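Local coordinates for Z-ring associated protein G (Haemophilus ducreyi, PDB 6UN9) that probably takes part in cell division, cell envelope biogenesis and shape maintenance, its tetrameric coiled coil likely linking the Z-ring to septal peptidoglycan-synthesizing complexes, at the interface of chains A and B. Coordinates in Å, arbitrary orientation; residue numbers count along the deposited sequence, not the author numbering. Chains: chain A/B, Uncharacterized protein.

Contact 1: the interface of chains A and B. Residues chain A 72, 75-76; chain B 36, 39-40.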
# COMPACT_ATOMS: atom_id res chain seq x y z
N LEU A 72 -2.20 12.04 23.66
CA LEU A 72 -1.11 11.72 24.59
C LEU A 72 -0.31 12.99 24.85
O LEU A 72 0.88 13.06 24.54
CB LEU A 72 -0.21 10.62 24.04
CG LEU A 72 -0.67 9.23 23.56
CD1 LEU A 72 0.54 8.42 23.10
CD2 LEU A 72 -1.43 8.48 24.64
N SER A 75 2.68 12.85 27.11
CA SER A 75 3.53 11.78 26.61
C SER A 75 4.50 12.27 25.54
O SER A 75 4.33 13.35 24.95
CB SER A 75 2.68 10.64 26.03
OG SER A 75 2.00 9.92 27.05
N ASN A 76 5.53 11.47 25.30
CA ASN A 76 6.53 11.76 24.28
C ASN A 76 6.08 11.22 22.92
O ASN A 76 5.11 10.45 22.80
CB ASN A 76 7.87 11.16 24.70
CG ASN A 76 7.85 10.59 26.11
OD1 ASN A 76 6.83 10.06 26.56
ND2 ASN A 76 8.97 10.70 26.82
N LYS B 36 -4.09 5.19 29.45
CA LYS B 36 -2.98 5.96 28.90
C LYS B 36 -1.77 5.08 28.60
O LYS B 36 -0.96 5.42 27.73
CB LYS B 36 -2.54 7.08 29.84
CG LYS B 36 -1.64 8.12 29.16
CD LYS B 36 -0.77 8.94 30.11
CE LYS B 36 0.19 8.06 30.92
NZ LYS B 36 1.23 8.89 31.62
N LEU B 39 -2.88 3.47 25.08
CA LEU B 39 -2.78 4.40 23.98
C LEU B 39 -1.33 4.74 23.66
O LEU B 39 -1.05 5.21 22.55
CB LEU B 39 -3.57 5.68 24.32
CG LEU B 39 -4.19 6.39 23.14
CD1 LEU B 39 -4.87 5.37 22.21
CD2 LEU B 39 -5.18 7.44 23.61
N GLU B 40 -0.41 4.53 24.60
CA GLU B 40 1.00 4.70 24.25
C GLU B 40 1.49 3.49 23.47
O GLU B 40 2.14 3.64 22.43
CB GLU B 40 1.85 4.96 25.50
CG GLU B 40 1.63 6.36 26.10
CD GLU B 40 2.71 6.81 27.10
OE1 GLU B 40 3.89 6.94 26.69
OE2 GLU B 40 2.37 7.05 28.28
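A:Leu72 packs its branched end against the flank of the chain B helix at B:Leu39 and B:Glu40, and this is the tight half of a small patch between two copies of the protein. Its methyl CD2 lies 3.5 Å from CB of B:Leu39. The other methyl, CD1, is turned to the next residue along the helix and sits 3.8 Å from CG of B:Glu40, close also to the backbone carbonyl of B:Leu39. The side chain of A:Leu72 crosses both partners obliquely, which lets its two methyls straddle neighbouring residues of one helical turn. With chi1 at -55°, CG stands beside the backbone N and opposite the carbonyl carbon, and beyond it the fork points at the helix. Leucine suits this place because it offers two apolar tips to a surface made of a leucine base and the aliphatic stem of a glutamate.

Beside it runs a polar edge. A:Ser75 directs its hydroxyl OG to the carboxylate oxygen OE2 of B:Glu40 at 3.1 Å, a hydrogen bond in which the serine can donate. The glutamate runs out extended beyond CG, so its stem serves the leucine while its head meets the serine.

The loose side lies at B:Lys36 and A:Asn76. B:Lys36, one turn earlier on the same helix, places NZ 4.0 Å from OE2 of B:Glu40, a long salt bridge within chain B that could help steady the carboxylate and keep it ionised. Lysine and glutamate four residues apart are a usual pairing on a helix surface. A:Asn76 stands at the margin, where little of its surface is hidden and OD1 comes no nearer than 4.3 Å to OE1 of B:Glu40.

In the fold, A:Leu72, A:Ser75 and A:Asn76 belong to the loop that follows helix 42-69 of chain A, and they lean on the long helix 18-66 of chain B.

Contact 2: the interface of chains A and B. Residues chain A 57, 60-61; chain B 50, 53-54.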
# COMPACT_ATOMS: atom_id res chain seq x y z
N TYR A 57 -1.60 6.41 1.93
CA TYR A 57 -0.66 6.36 3.04
C TYR A 57 -0.60 7.71 3.76
O TYR A 57 -0.79 7.79 4.98
CB TYR A 57 0.71 5.94 2.54
CG TYR A 57 1.73 5.91 3.63
CD1 TYR A 57 1.77 4.85 4.52
CD2 TYR A 57 2.64 6.94 3.79
CE1 TYR A 57 2.70 4.81 5.55
CE2 TYR A 57 3.59 6.92 4.81
CZ TYR A 57 3.62 5.85 5.69
OH TYR A 57 4.55 5.81 6.71
N LEU A 60 -3.46 7.95 5.98
CA LEU A 60 -3.33 7.10 7.16
C LEU A 60 -2.17 7.51 8.05
O LEU A 60 -2.20 7.26 9.27
CB LEU A 60 -3.14 5.64 6.72
CG LEU A 60 -3.34 4.60 7.82
CD1 LEU A 60 -4.80 4.55 8.21
CD2 LEU A 60 -2.86 3.25 7.34
N TYR A 61 -1.12 8.11 7.49
CA TYR A 61 0.00 8.51 8.34
C TYR A 61 -0.33 9.76 9.13
O TYR A 61 -0.09 9.82 10.34
CB TYR A 61 1.28 8.74 7.52
CG TYR A 61 2.39 9.38 8.34
CD1 TYR A 61 3.28 8.60 9.06
CD2 TYR A 61 2.56 10.77 8.39
CE1 TYR A 61 4.29 9.17 9.81
CE2 TYR A 61 3.56 11.35 9.13
CZ TYR A 61 4.42 10.55 9.84
OH TYR A 61 5.44 11.12 10.60
N LEU B 50 3.35 0.96 10.56
CA LEU B 50 3.21 1.89 9.45
C LEU B 50 4.52 2.05 8.69
O LEU B 50 4.57 1.89 7.46
CB LEU B 50 2.72 3.25 9.94
CG LEU B 50 1.64 3.92 9.11
CD1 LEU B 50 0.55 2.92 8.75
CD2 LEU B 50 1.07 5.09 9.91
N MSE B 53 5.15 -0.57 5.86
CA MSE B 53 4.42 -0.29 4.63
C MSE B 53 5.11 0.79 3.84
O MSE B 53 5.34 0.64 2.64
CB MSE B 53 3.01 0.17 4.94
CG MSE B 53 2.17 -0.82 5.69
SE MSE B 53 0.36 -0.30 5.33
CE MSE B 53 0.63 1.63 5.38
N ALA B 54 5.43 1.88 4.54
CA ALA B 54 6.15 2.98 3.90
C ALA B 54 7.36 2.50 3.10
O ALA B 54 7.64 3.03 2.02
CB ALA B 54 6.59 3.99 4.97
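The ring of A:Tyr57 reaches between the side chains of B:Leu50, B:Met53 and B:Ala54, so that one large flat residue meets three neighbours on the partner helix. This is a helix-to-helix packing patch between two copies, helix 42-69 of chain A against helix 18-66 of chain B, probably part of the coiled-coil assembly. The terminal methyl CE of B:Met53 comes to the edge of the ring, in its plane, 3.5 Å from CD1. Farther along, CE1 approaches CG of B:Leu50 at 3.8 Å, and the phenol end passes the methyl of B:Ala54, whose CB is 3.6 Å from CZ. Alanine is small enough to admit the end of the ring near the partner backbone. B:Met53 is an engineered selenomethionine in place of the natural leucine, so its reach belongs to the construct.

Next to the ring, B:Leu50 extends the apolar contact: its CD1 meets CD2 of A:Leu60 at 3.7 Å. A branched leucine suits this seam, since the fork of B:Leu50 can touch several neighbours.

Positioning comes from within each helix. A:Tyr57 has CG anti to its own backbone N (chi1 178°), which carries the ring across to chain B, and A:Tyr61, one turn later, lays its CB over the rim of one ring face. Within chain B, B:Met53 bends at chi3 (-38°), which brings its methyl to the ring edge. The other methyl of B:Leu50, CD2, lies 3.9 Å from CA of A:Tyr61.

The centres of contact 1 and contact 2 lie about 20 Å apart, measured between their C-alpha atoms. Both draw on helix 18-66 of chain B, whereas chain A supplies helix 42-69 to contact 2 and the loop after that helix to contact 1. Along helix 18-66 of chain B, the partner offers first its loop (contact 1) and then its helix (contact 2), so the two chains pass antiparallel. The interface is two-fold symmetric, so each contact recurs with the chains exchanged. Such repeated pairing fits the homotetrameric coiled coil, to which these patches probably contribute.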